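PDB 6COJ: probable CoA-transferase alpha subunit from Rhodococcus jostii, which binds, together with another protein chain, a bulky bicyclic thioester of coenzyme A and probably acts on thioesters of this kind. Local coordinates for residues A[97-102]-A[270-275]; A[150-155]-A[168-173]; A[179-184]-A[212-217]. The protein carries 1 engineered substitution. All coordinates share one frame; numbering follows the deposited sequence.

How the interactions relate
The three contacts lie in separate parts of one subunit and none touches another. Interaction 1 packs helix 265-274 against the start of helix 99-106. It also carries Tyr97, which bonds directly to a phosphate oxygen of F8G. Interaction 3 joins two neighbouring strands of the central parallel sheet, with its centre about 24 Å from that of interaction 1. Interaction 2 is a hairpin in a small antiparallel sheet, its centre about 34 Å from that of interaction 1 and about 29 Å from that of interaction 3. Strand 168-173 of interaction 2 is followed in the chain by strand 177-184 of interaction 3. Both contacts are nested in the long loop closed by interaction 1.

Interaction 1: A[97-102]-A[270-275]; sequences YDPWFA and HYAESA. With F8G (S-{(3R,5R,9R)-1-[(2R,3S,4R,5R)-5-(6-amino-9H-purin-9-yl)-4-hydroxy-3-(phosphonooxy)tetrahydrofuran-2-yl]-3,5,9-trihydroxy-8,8-dimethyl-3,5-dioxido-10,14-dioxo-2,4,6-trioxa-11,15-diaza-3lambda~5~,5lambda~5~-diphosphaheptadecan-17-yl} (5R,10R)-7-hydroxy-10-methyl-2-oxo-1-oxaspiro[4.5]dec-6-ene-6-carbothioate (non-preferred name)), chain E.
Hydrogen bonds centre on Asp98, the N-cap of helix 99-106. Its CG is anti to the backbone N (chi1 -178°), which puts the carboxylate between the first turn of its own helix and Tyr271. The two oxygens take different partners. Asp98 OD1 takes Phe101 N on its anti lone pair at 2.9 Å, nearly straight at 169°, and a weak bond from Trp100 N. Asp98 OD2 receives Tyr271 OH on its syn lone pair at 2.6 Å. The carboxylate caps helix 99-106 and ties it to helix 265-274. At the head of 97-102, Tyr97 OH makes a very short bond of 2.4 Å to F8G OBO, a diphosphate oxygen that lies in the plane of the Tyr97 ring at its edge.

Apolar contacts flank the polar pair. Ala275 CB sits over one face of the Trp100 indole, 3.3 Å from NE1. Tyr271 OH lies at the edge of the same indole, and the two rings meet obliquely. Pro99 CG touches Ala275 CB at 3.7 Å and reaches Ala272 CB.

Trp281 of helix 278-288 meets Trp100 edge-to-face. Tyr271 also packs on Leu74 of helix 70-77, and Phe101 on Leu72 of that helix and Val89 of strand 88-89.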
loop_
_atom_site.group_PDB
_atom_site.type_symbol
_atom_site.label_atom_id
_atom_site.label_comp_id
_atom_site.label_asym_id
_atom_site.label_seq_id
_atom_site.Cartn_x
_atom_site.Cartn_y
_atom_site.Cartn_z
ATOM N N TYR A 97 -12.718 3.129 -27.026
ATOM C CA TYR A 97 -13.913 3.395 -26.246
ATOM C C TYR A 97 -14.826 2.181 -26.328
ATOM O O TYR A 97 -14.967 1.569 -27.388
ATOM C CB TYR A 97 -14.619 4.638 -26.792
ATOM C CG TYR A 97 -13.687 5.827 -26.974
ATOM C CD1 TYR A 97 -12.716 6.133 -26.021
ATOM C CD2 TYR A 97 -13.767 6.627 -28.107
ATOM C CE1 TYR A 97 -11.858 7.216 -26.190
ATOM C CE2 TYR A 97 -12.915 7.703 -28.286
ATOM C CZ TYR A 97 -11.962 7.992 -27.325
ATOM O OH TYR A 97 -11.121 9.075 -27.516
ATOM N N ASP A 98 -15.407 1.795 -25.200
ATOM C CA ASP A 98 -16.352 0.686 -25.237
ATOM C C ASP A 98 -17.682 1.175 -25.795
ATOM O O ASP A 98 -18.268 2.115 -25.244
ATOM C CB ASP A 98 -16.561 0.061 -23.865
ATOM C CG ASP A 98 -17.518 -1.119 -23.929
ATOM O OD1 ASP A 98 -18.744 -0.891 -23.983
ATOM O OD2 ASP A 98 -17.056 -2.279 -23.977
ATOM N N PRO A 99 -18.194 0.567 -26.865
ATOM C CA PRO A 99 -19.390 1.111 -27.526
ATOM C C PRO A 99 -20.666 0.899 -26.740
ATOM O O PRO A 99 -21.622 1.658 -26.933
ATOM C CB PRO A 99 -19.424 0.355 -28.862
ATOM C CG PRO A 99 -18.756 -0.970 -28.542
ATOM C CD PRO A 99 -17.660 -0.625 -27.547
ATOM N N TRP A 100 -20.727 -0.111 -25.871
ATOM C CA TRP A 100 -21.934 -0.298 -25.075
ATOM C C TRP A 100 -21.986 0.665 -23.899
ATOM O O TRP A 100 -23.052 1.203 -23.575
ATOM C CB TRP A 100 -22.058 -1.746 -24.607
ATOM C CG TRP A 100 -22.661 -2.644 -25.637
ATOM C CD1 TRP A 100 -22.050 -3.667 -26.303
ATOM C CD2 TRP A 100 -24.000 -2.584 -26.140
ATOM N NE1 TRP A 100 -22.929 -4.255 -27.184
ATOM C CE2 TRP A 100 -24.135 -3.609 -27.099
ATOM C CE3 TRP A 100 -25.105 -1.773 -25.856
ATOM C CZ2 TRP A 100 -25.329 -3.840 -27.784
ATOM C CZ3 TRP A 100 -26.285 -1.997 -26.539
ATOM C CH2 TRP A 100 -26.391 -3.024 -27.488
ATOM N N PHE A 101 -20.849 0.897 -23.246
ATOM C CA PHE A 101 -20.791 1.976 -22.270
ATOM C C PHE A 101 -21.140 3.313 -22.922
ATOM O O PHE A 101 -21.917 4.101 -22.369
ATOM C CB PHE A 101 -19.402 2.003 -21.639
ATOM C CG PHE A 101 -19.176 3.164 -20.720
ATOM C CD1 PHE A 101 -19.834 3.244 -19.502
ATOM C CD2 PHE A 101 -18.306 4.178 -21.077
ATOM C CE1 PHE A 101 -19.620 4.315 -18.649
ATOM C CE2 PHE A 101 -18.084 5.256 -20.225
ATOM C CZ PHE A 101 -18.745 5.320 -19.011
ATOM N N ALA A 102 -20.595 3.580 -24.113
ATOM C CA ALA A 102 -20.908 4.835 -24.796
ATOM C C ALA A 102 -22.401 4.963 -25.071
ATOM O O ALA A 102 -22.982 6.037 -24.888
ATOM C CB ALA A 102 -20.114 4.939 -26.103
ATOM N N HIS A 270 -14.362 -7.926 -32.831
ATOM C CA HIS A 270 -15.666 -8.441 -33.241
ATOM C C HIS A 270 -16.756 -8.053 -32.247
ATOM O O HIS A 270 -17.870 -7.687 -32.646
ATOM C CB HIS A 270 -15.593 -9.961 -33.405
ATOM C CG HIS A 270 -16.878 -10.586 -33.855
ATOM N ND1 HIS A 270 -17.420 -10.356 -35.101
ATOM C CD2 HIS A 270 -17.724 -11.432 -33.226
ATOM C CE1 HIS A 270 -18.546 -11.031 -35.221
ATOM N NE2 HIS A 270 -18.755 -11.691 -34.097
ATOM N N TYR A 271 -16.454 -8.122 -30.947
ATOM C CA TYR A 271 -17.389 -7.642 -29.935
ATOM C C TYR A 271 -17.765 -6.184 -30.185
ATOM O O TYR A 271 -18.952 -5.828 -30.211
ATOM C CB TYR A 271 -16.772 -7.825 -28.537
ATOM C CG TYR A 271 -17.298 -6.864 -27.492
ATOM C CD1 TYR A 271 -18.539 -7.061 -26.891
ATOM C CD2 TYR A 271 -16.554 -5.753 -27.108
ATOM C CE1 TYR A 271 -19.025 -6.173 -25.939
ATOM C CE2 TYR A 271 -17.032 -4.857 -26.159
ATOM C CZ TYR A 271 -18.267 -5.075 -25.576
ATOM O OH TYR A 271 -18.745 -4.201 -24.630
ATOM N N ALA A 272 -16.759 -5.328 -30.397
ATOM C CA ALA A 272 -17.016 -3.898 -30.545
ATOM C C ALA A 272 -17.811 -3.607 -31.812
ATOM O O ALA A 272 -18.778 -2.837 -31.785
ATOM C CB ALA A 272 -15.690 -3.129 -30.532
ATOM N N GLU A 273 -17.421 -4.225 -32.933
ATOM C CA GLU A 273 -18.148 -4.007 -34.180
ATOM C C GLU A 273 -19.549 -4.599 -34.129
ATOM O O GLU A 273 -20.452 -4.108 -34.815
ATOM C CB GLU A 273 -17.362 -4.570 -35.366
ATOM C CG GLU A 273 -16.211 -3.685 -35.812
ATOM C CD GLU A 273 -15.039 -4.480 -36.342
ATOM O OE1 GLU A 273 -15.196 -5.700 -36.558
ATOM O OE2 GLU A 273 -13.959 -3.884 -36.544
ATOM N N SER A 274 -19.764 -5.639 -33.328
ATOM C CA SER A 274 -21.102 -6.215 -33.246
ATOM C C SER A 274 -22.079 -5.314 -32.499
ATOM O O SER A 274 -23.293 -5.468 -32.664
ATOM C CB SER A 274 -21.052 -7.612 -32.626
ATOM O OG SER A 274 -20.392 -8.522 -33.493
ATOM N N ALA A 275 -21.582 -4.368 -31.703
ATOM C CA ALA A 275 -22.441 -3.444 -30.976
ATOM C C ALA A 275 -23.045 -2.354 -31.859
ATOM O O ALA A 275 -23.927 -1.623 -31.395
ATOM C CB ALA A 275 -21.645 -2.810 -29.825
HETATM C C4 F8G E . -18.363 15.488 -31.319
HETATM C C5 F8G E . -18.435 16.737 -30.547
HETATM C C6 F8G E . -19.675 17.012 -29.783
HETATM C C8 F8G E . -16.504 16.598 -31.565
HETATM N N1 F8G E . -20.688 16.115 -29.819
HETATM N N3 F8G E . -19.403 14.622 -31.325
HETATM C "C1'" F8G E . -16.704 14.371 -32.770
HETATM C C2 F8G E . -20.645 14.859 -30.582
HETATM C "C2'" F8G E . -15.891 14.784 -33.980
HETATM C "C3'" F8G E . -15.021 13.564 -34.178
HETATM C "C4'" F8G E . -14.706 13.142 -32.768
HETATM C "C5'" F8G E . -13.444 13.833 -32.295
HETATM C CAA F8G E . -1.462 8.276 -14.383
HETATM C CAB F8G E . -1.862 8.594 -15.802
HETATM C CAC F8G E . -2.783 7.885 -16.486
HETATM C CAD F8G E . -3.209 6.500 -16.021
HETATM C CAE F8G E . -2.413 6.060 -14.794
HETATM C CAF F8G E . -2.320 7.183 -13.782
HETATM C CAG F8G E . -3.439 8.470 -17.668
HETATM C CAI F8G E . -3.005 4.829 -14.125
HETATM C CAK F8G E . -3.156 5.401 -17.103
HETATM C CAL F8G E . -4.590 4.926 -17.397
HETATM C CAM F8G E . -5.408 5.786 -16.465
HETATM C CAQ F8G E . -4.192 10.170 -19.658
HETATM C CAR F8G E . -3.657 9.446 -20.881
HETATM C CAT F8G E . -4.569 10.425 -22.893
HETATM C CAU F8G E . -5.465 10.177 -24.092
HETATM C CAV F8G E . -5.901 11.450 -24.809
HETATM C CAX F8G E . -6.110 10.996 -27.161
HETATM C CAY F8G E . -6.995 10.749 -28.355
HETATM C CAZ F8G E . -7.106 11.983 -29.258
HETATM C CBA F8G E . -8.163 11.723 -30.321
HETATM C CBM F8G E . -7.540 13.179 -28.423
HETATM C CBN F8G E . -5.792 12.288 -29.968
HETATM N N6 F8G E . -19.794 18.149 -29.055
HETATM N N7 F8G E . -17.261 17.370 -30.743
HETATM N N9 F8G E . -17.173 15.485 -31.913
HETATM N NAS F8G E . -4.598 9.463 -21.976
HETATM N NAW F8G E . -6.706 11.136 -25.982
HETATM O "O2'" F8G E . -16.713 15.036 -35.123
HETATM O "O3'" F8G E . -15.792 12.505 -34.718
HETATM O "O4'" F8G E . -15.813 13.579 -31.983
HETATM O "O5'" F8G E . -12.348 13.353 -33.067
HETATM O OAH F8G E . -1.289 9.540 -16.303
HETATM O OAJ F8G E . -4.323 7.833 -18.229
HETATM O OAN F8G E . -6.615 5.841 -16.369
HETATM O OAO F8G E . -4.573 6.608 -15.634
HETATM O OBB F8G E . -9.354 11.385 -29.627
HETATM O OBD F8G E . -11.347 12.301 -31.002
HETATM O OBJ F8G E . -3.865 11.420 -22.780
HETATM O OBK F8G E . -4.893 11.052 -27.262
HETATM O OBL F8G E . -6.490 9.641 -29.117
HETATM O OBO F8G E . -11.658 10.400 -29.458
HETATM O OBP F8G E . -10.321 9.950 -31.525
HETATM O OBQ F8G E . -9.937 12.475 -33.163
HETATM O OBR F8G E . -10.490 14.537 -31.856
HETATM O OCI F8G E . -16.493 10.934 -36.578
HETATM O OCJ F8G E . -16.205 13.361 -37.019
HETATM O OCK F8G E . -14.213 11.921 -36.592
HETATM P PBC F8G E . -10.665 10.952 -30.448
HETATM P PBE F8G E . -10.957 13.170 -32.295
HETATM P PCH F8G E . -15.670 12.162 -36.276
HETATM S SAP F8G E . -3.069 9.976 -18.312
#

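Interaction 2: A[150-155]-A[168-173]; sequences DELRTV and TLIAMP
Strands 153-155 and 168-173 run antiparallel but strongly splayed, at 123° between their directions, and three backbone hydrogen bonds join them. Two belong to the pair Val155 and Leu169: Val155 N gives to Leu169 O at 2.8 Å, and Leu169 N gives to Val155 O at 2.9 Å, almost straight at 176°. The third runs from Ala171 N to Arg153 O, 2.9 Å. Each acceptor is met in its carbonyl plane. Between them Thr154 and Ile170 form a non-hydrogen-bonded pair, with side chains that diverge.

The side chains of Val155 and Ala171 share a face of the sheet, where Val155 CG1 meets Ala171 CB at 3.9 Å. Thr154 touches Thr168 through carbon: Thr154 CB is 3.5 Å from Thr168 CG2, a tight carbon contact. Thr168 OG1 bonds instead to the hydroxyl of Thr156.

This is a beta hairpin. Strand 168-173 is the middle strand of a three-stranded antiparallel sheet, bonded on its other edge to Ile136 and Leu134. The hydroxyl of Tyr159 of the second subunit, another copy of this protein, sits between the two strands. It bonds both Arg153 N and Ala171 O, which make no direct bond to each other.

Leu152 has CG anti to its backbone N, which swings the side chain across the partner strand. Leu152 CD1 reaches Ile170 CG2 at 3.6 Å and Pro173 CD at 3.7 Å, and the Leu152 side chain crosses both at about a right angle. Arg153 folds back along its own segment. Arg153 NH2 makes a salt bridge to Asp150 OD2 at 2.7 Å, with the oxygen in the guanidinium plane; Arg153 NE bonds only weakly to Asp150 OD1.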
loop_
_atom_site.group_PDB
_atom_site.type_symbol
_atom_site.label_atom_id
_atom_site.label_comp_id
_atom_site.label_asym_id
_atom_site.label_seq_id
_atom_site.Cartn_x
_atom_site.Cartn_y
_atom_site.Cartn_z
ATOM N N ASP A 150 -22.756 16.866 -4.047
ATOM C CA ASP A 150 -22.598 16.795 -2.597
ATOM C C ASP A 150 -22.230 15.402 -2.098
ATOM O O ASP A 150 -21.974 15.245 -0.897
ATOM C CB ASP A 150 -23.850 17.323 -1.884
ATOM C CG ASP A 150 -23.610 17.589 -0.403
ATOM O OD1 ASP A 150 -22.610 18.269 -0.074
ATOM O OD2 ASP A 150 -24.413 17.112 0.429
ATOM N N GLU A 151 -22.193 14.394 -2.970
ATOM C CA GLU A 151 -21.677 13.088 -2.572
ATOM C C GLU A 151 -20.166 13.115 -2.355
ATOM O O GLU A 151 -19.629 12.217 -1.696
ATOM C CB GLU A 151 -22.053 12.024 -3.613
ATOM C CG GLU A 151 -21.822 10.592 -3.133
ATOM C CD GLU A 151 -22.222 9.522 -4.131
ATOM O OE1 GLU A 151 -23.049 9.787 -5.036
ATOM O OE2 GLU A 151 -21.702 8.396 -3.991
ATOM N N LEU A 152 -19.468 14.111 -2.906
ATOM C CA LEU A 152 -18.021 14.253 -2.756
ATOM C C LEU A 152 -17.756 15.571 -2.045
ATOM O O LEU A 152 -17.996 16.644 -2.607
ATOM C CB LEU A 152 -17.321 14.219 -4.115
ATOM C CG LEU A 152 -15.791 14.169 -4.075
ATOM C CD1 LEU A 152 -15.319 12.865 -3.445
ATOM C CD2 LEU A 152 -15.241 14.321 -5.480
ATOM N N ARG A 153 -17.265 15.485 -0.813
ATOM C CA ARG A 153 -16.977 16.636 0.029
ATOM C C ARG A 153 -15.474 16.757 0.250
ATOM O O ARG A 153 -14.703 15.845 -0.042
ATOM C CB ARG A 153 -17.719 16.515 1.370
ATOM C CG ARG A 153 -19.235 16.519 1.210
ATOM C CD ARG A 153 -19.965 16.152 2.487
ATOM N NE ARG A 153 -21.410 16.253 2.268
ATOM C CZ ARG A 153 -22.348 15.863 3.129
ATOM N NH1 ARG A 153 -22.015 15.325 4.294
ATOM N NH2 ARG A 153 -23.629 16.007 2.816
ATOM N N THR A 154 -15.060 17.907 0.777
ATOM C CA THR A 154 -13.663 18.123 1.120
ATOM C C THR A 154 -13.436 17.903 2.610
ATOM O O THR A 154 -14.371 17.784 3.402
ATOM C CB THR A 154 -13.204 19.528 0.737
ATOM O OG1 THR A 154 -14.001 20.501 1.428
ATOM C CG2 THR A 154 -13.333 19.739 -0.761
ATOM N N VAL A 155 -12.162 17.847 2.978
ATOM C CA VAL A 155 -11.753 17.774 4.374
ATOM C C VAL A 155 -10.541 18.676 4.540
ATOM O O VAL A 155 -9.642 18.685 3.692
ATOM C CB VAL A 155 -11.452 16.319 4.804
ATOM C CG1 VAL A 155 -10.348 15.709 3.941
ATOM C CG2 VAL A 155 -11.082 16.258 6.285
ATOM N N THR A 168 -6.990 22.050 2.164
ATOM C CA THR A 168 -8.299 21.427 2.022
ATOM C C THR A 168 -8.225 20.458 0.849
ATOM O O THR A 168 -7.862 20.850 -0.265
ATOM C CB THR A 168 -9.383 22.480 1.803
ATOM O OG1 THR A 168 -9.463 23.316 2.962
ATOM C CG2 THR A 168 -10.727 21.828 1.602
ATOM N N LEU A 169 -8.521 19.193 1.116
ATOM C CA LEU A 169 -8.334 18.110 0.160
ATOM C C LEU A 169 -9.670 17.431 -0.119
ATOM O O LEU A 169 -10.652 17.620 0.601
ATOM C CB LEU A 169 -7.339 17.091 0.723
ATOM C CG LEU A 169 -5.939 17.645 0.983
ATOM C CD1 LEU A 169 -5.267 16.900 2.131
ATOM C CD2 LEU A 169 -5.133 17.558 -0.291
ATOM N N ILE A 170 -9.717 16.634 -1.185
ATOM C CA ILE A 170 -10.885 15.789 -1.416
ATOM C C ILE A 170 -10.959 14.758 -0.302
ATOM O O ILE A 170 -9.956 14.113 0.030
ATOM C CB ILE A 170 -10.776 15.084 -2.777
ATOM C CG1 ILE A 170 -10.668 16.093 -3.925
ATOM C CG2 ILE A 170 -11.939 14.120 -2.978
ATOM C CD1 ILE A 170 -11.918 16.943 -4.138
ATOM N N ALA A 171 -12.135 14.592 0.289
ATOM C CA ALA A 171 -12.384 13.465 1.186
ATOM C C ALA A 171 -12.979 12.360 0.330
ATOM O O ALA A 171 -14.184 12.346 0.060
ATOM C CB ALA A 171 -13.341 13.873 2.304
ATOM N N MET A 172 -12.145 11.455 -0.156
ATOM C CA MET A 172 -12.677 10.367 -0.963
ATOM C C MET A 172 -13.461 9.422 -0.066
ATOM O O MET A 172 -12.881 8.837 0.854
ATOM C CB MET A 172 -11.529 9.616 -1.629
ATOM C CG MET A 172 -12.011 8.427 -2.441
ATOM S SD MET A 172 -13.047 8.942 -3.821
ATOM C CE MET A 172 -13.793 7.363 -4.191
ATOM N N PRO A 173 -14.764 9.251 -0.273
ATOM C CA PRO A 173 -15.517 8.326 0.578
ATOM C C PRO A 173 -15.125 6.883 0.298
ATOM O O PRO A 173 -14.689 6.526 -0.804
ATOM C CB PRO A 173 -16.972 8.579 0.164
ATOM C CG PRO A 173 -16.854 8.978 -1.289
ATOM C CD PRO A 173 -15.604 9.832 -1.336
#

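Interaction 3: A[179-184]-A[212-217]; sequences AALVHL and KRFVSV
Strands 179-184 and 213-217 run parallel, 25° apart in direction, and five backbone hydrogen bonds zigzag between them. Ala180 and Val182 use both N-H and C=O: Ala180 N bonds Lys212 O, and Phe214 N returns to Ala180 O. Leu184 N bonds Ser216 O at 2.8 Å, and the Leu184 backbone bonds on to Glu218. The two are adjacent strands of the seven-stranded parallel sheet of a Rossmann-like fold. The link between them includes helix 203-208: a beta-alpha-beta crossover with two short strands, 186-187 and 193-194, inserted.

On one face Val182 CG2 meets Val215 CG2 at 3.8 Å, crossing obliquely. Leu184 CD1 comes to the same methyl, Val215 CG2, at 4.1 Å. Asp203 and Cys207 of helix 203-208 pack on Val182 from this side. On the other face Leu181 and Phe214 run alongside each other in the same direction, with Leu181 CD2 4.1 Å from Phe214 CB. Leu54 of helix 48-56 packs on Leu181.

The same face holds a buried polar pair. His183 NE2 bonds Glu218 OE1. His183 ND1 meets Ser216 OG at the ring edge, in the imidazole plane, at 2.7 Å.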
loop_
_atom_site.group_PDB
_atom_site.type_symbol
_atom_site.label_atom_id
_atom_site.label_comp_id
_atom_site.label_asym_id
_atom_site.label_seq_id
_atom_site.Cartn_x
_atom_site.Cartn_y
_atom_site.Cartn_z
ATOM N N ALA A 179 -20.394 -6.855 -3.064
ATOM C CA ALA A 179 -19.703 -8.013 -3.609
ATOM C C ALA A 179 -18.535 -7.562 -4.469
ATOM O O ALA A 179 -18.506 -6.438 -4.980
ATOM C CB ALA A 179 -20.653 -8.901 -4.424
ATOM N N ALA A 180 -17.554 -8.453 -4.602
ATOM C CA ALA A 180 -16.445 -8.270 -5.530
ATOM C C ALA A 180 -16.334 -9.506 -6.408
ATOM O O ALA A 180 -16.507 -10.635 -5.933
ATOM C CB ALA A 180 -15.108 -8.062 -4.795
ATOM N N LEU A 181 -16.055 -9.279 -7.691
ATOM C CA LEU A 181 -15.794 -10.335 -8.669
ATOM C C LEU A 181 -14.401 -10.087 -9.228
ATOM O O LEU A 181 -14.136 -9.015 -9.782
ATOM C CB LEU A 181 -16.820 -10.289 -9.809
ATOM C CG LEU A 181 -18.295 -10.273 -9.414
ATOM C CD1 LEU A 181 -19.156 -10.066 -10.654
ATOM C CD2 LEU A 181 -18.673 -11.555 -8.703
ATOM N N VAL A 182 -13.497 -11.057 -9.058
ATOM C CA VAL A 182 -12.126 -10.927 -9.543
ATOM C C VAL A 182 -11.714 -12.246 -10.185
ATOM O O VAL A 182 -12.251 -13.307 -9.865
ATOM C CB VAL A 182 -11.125 -10.529 -8.425
ATOM C CG1 VAL A 182 -11.527 -9.191 -7.773
ATOM C CG2 VAL A 182 -11.019 -11.628 -7.368
ATOM N N HIS A 183 -10.741 -12.168 -11.098
ATOM C CA HIS A 183 -10.192 -13.338 -11.779
ATOM C C HIS A 183 -8.682 -13.360 -11.601
ATOM O O HIS A 183 -8.009 -12.360 -11.870
ATOM C CB HIS A 183 -10.493 -13.302 -13.279
ATOM C CG HIS A 183 -10.056 -14.535 -13.998
ATOM N ND1 HIS A 183 -10.796 -15.699 -13.979
ATOM C CD2 HIS A 183 -8.953 -14.800 -14.741
ATOM C CE1 HIS A 183 -10.176 -16.623 -14.694
ATOM N NE2 HIS A 183 -9.058 -16.103 -15.172
ATOM N N LEU A 184 -8.155 -14.504 -11.180
ATOM C CA LEU A 184 -6.727 -14.664 -10.943
ATOM C C LEU A 184 -6.211 -15.918 -11.644
ATOM O O LEU A 184 -6.971 -16.726 -12.186
ATOM C CB LEU A 184 -6.403 -14.674 -9.440
ATOM C CG LEU A 184 -6.470 -13.268 -8.837
ATOM C CD1 LEU A 184 -6.507 -13.320 -7.319
ATOM C CD2 LEU A 184 -5.278 -12.418 -9.302
ATOM N N LYS A 212 -19.131 -9.919 0.121
ATOM C CA LYS A 212 -19.098 -11.238 -0.510
ATOM C C LYS A 212 -18.085 -11.215 -1.646
ATOM O O LYS A 212 -18.137 -10.332 -2.503
ATOM C CB LYS A 212 -20.466 -11.594 -1.099
ATOM C CG LYS A 212 -21.620 -11.619 -0.122
ATOM C CD LYS A 212 -22.928 -11.857 -0.885
ATOM C CE LYS A 212 -24.154 -11.481 -0.071
ATOM N NZ LYS A 212 -24.235 -12.249 1.200
ATOM N N ARG A 213 -17.164 -12.177 -1.659
ATOM C CA ARG A 213 -16.015 -12.121 -2.551
ATOM C C ARG A 213 -15.935 -13.402 -3.366
ATOM O O ARG A 213 -15.824 -14.495 -2.801
ATOM C CB ARG A 213 -14.733 -11.939 -1.740
ATOM C CG ARG A 213 -14.523 -10.527 -1.195
ATOM C CD ARG A 213 -15.333 -10.237 0.057
ATOM N NE ARG A 213 -15.047 -11.183 1.136
ATOM C CZ ARG A 213 -14.047 -11.042 2.000
ATOM N NH1 ARG A 213 -13.234 -10.000 1.907
ATOM N NH2 ARG A 213 -13.870 -11.938 2.957
ATOM N N PHE A 214 -15.970 -13.268 -4.688
ATOM C CA PHE A 214 -15.889 -14.415 -5.584
ATOM C C PHE A 214 -14.678 -14.257 -6.485
ATOM O O PHE A 214 -14.524 -13.224 -7.147
ATOM C CB PHE A 214 -17.188 -14.558 -6.377
ATOM C CG PHE A 214 -18.366 -14.742 -5.488
ATOM C CD1 PHE A 214 -18.588 -15.956 -4.869
ATOM C CD2 PHE A 214 -19.170 -13.659 -5.159
ATOM C CE1 PHE A 214 -19.632 -16.113 -3.996
ATOM C CE2 PHE A 214 -20.227 -13.812 -4.288
ATOM C CZ PHE A 214 -20.455 -15.042 -3.703
ATOM N N VAL A 215 -13.802 -15.262 -6.479
ATOM C CA VAL A 215 -12.615 -15.282 -7.329
ATOM C C VAL A 215 -12.754 -16.442 -8.299
ATOM O O VAL A 215 -12.964 -17.588 -7.882
ATOM C CB VAL A 215 -11.300 -15.375 -6.531
ATOM C CG1 VAL A 215 -11.250 -16.610 -5.650
ATOM C CG2 VAL A 215 -10.109 -15.348 -7.480
ATOM N N SER A 216 -12.694 -16.144 -9.589
ATOM C CA SER A 216 -12.508 -17.191 -10.576
ATOM C C SER A 216 -11.014 -17.320 -10.854
ATOM O O SER A 216 -10.274 -16.336 -10.789
ATOM C CB SER A 216 -13.326 -16.913 -11.846
ATOM O OG SER A 216 -13.011 -15.651 -12.417
ATOM N N VAL A 217 -10.560 -18.547 -11.112
ATOM C CA VAL A 217 -9.143 -18.802 -11.354
ATOM C C VAL A 217 -9.001 -19.692 -12.577
ATOM O O VAL A 217 -9.882 -20.500 -12.883
ATOM C CB VAL A 217 -8.411 -19.447 -10.147
ATOM C CG1 VAL A 217 -8.393 -18.505 -8.968
ATOM C CG2 VAL A 217 -9.074 -20.764 -9.773
#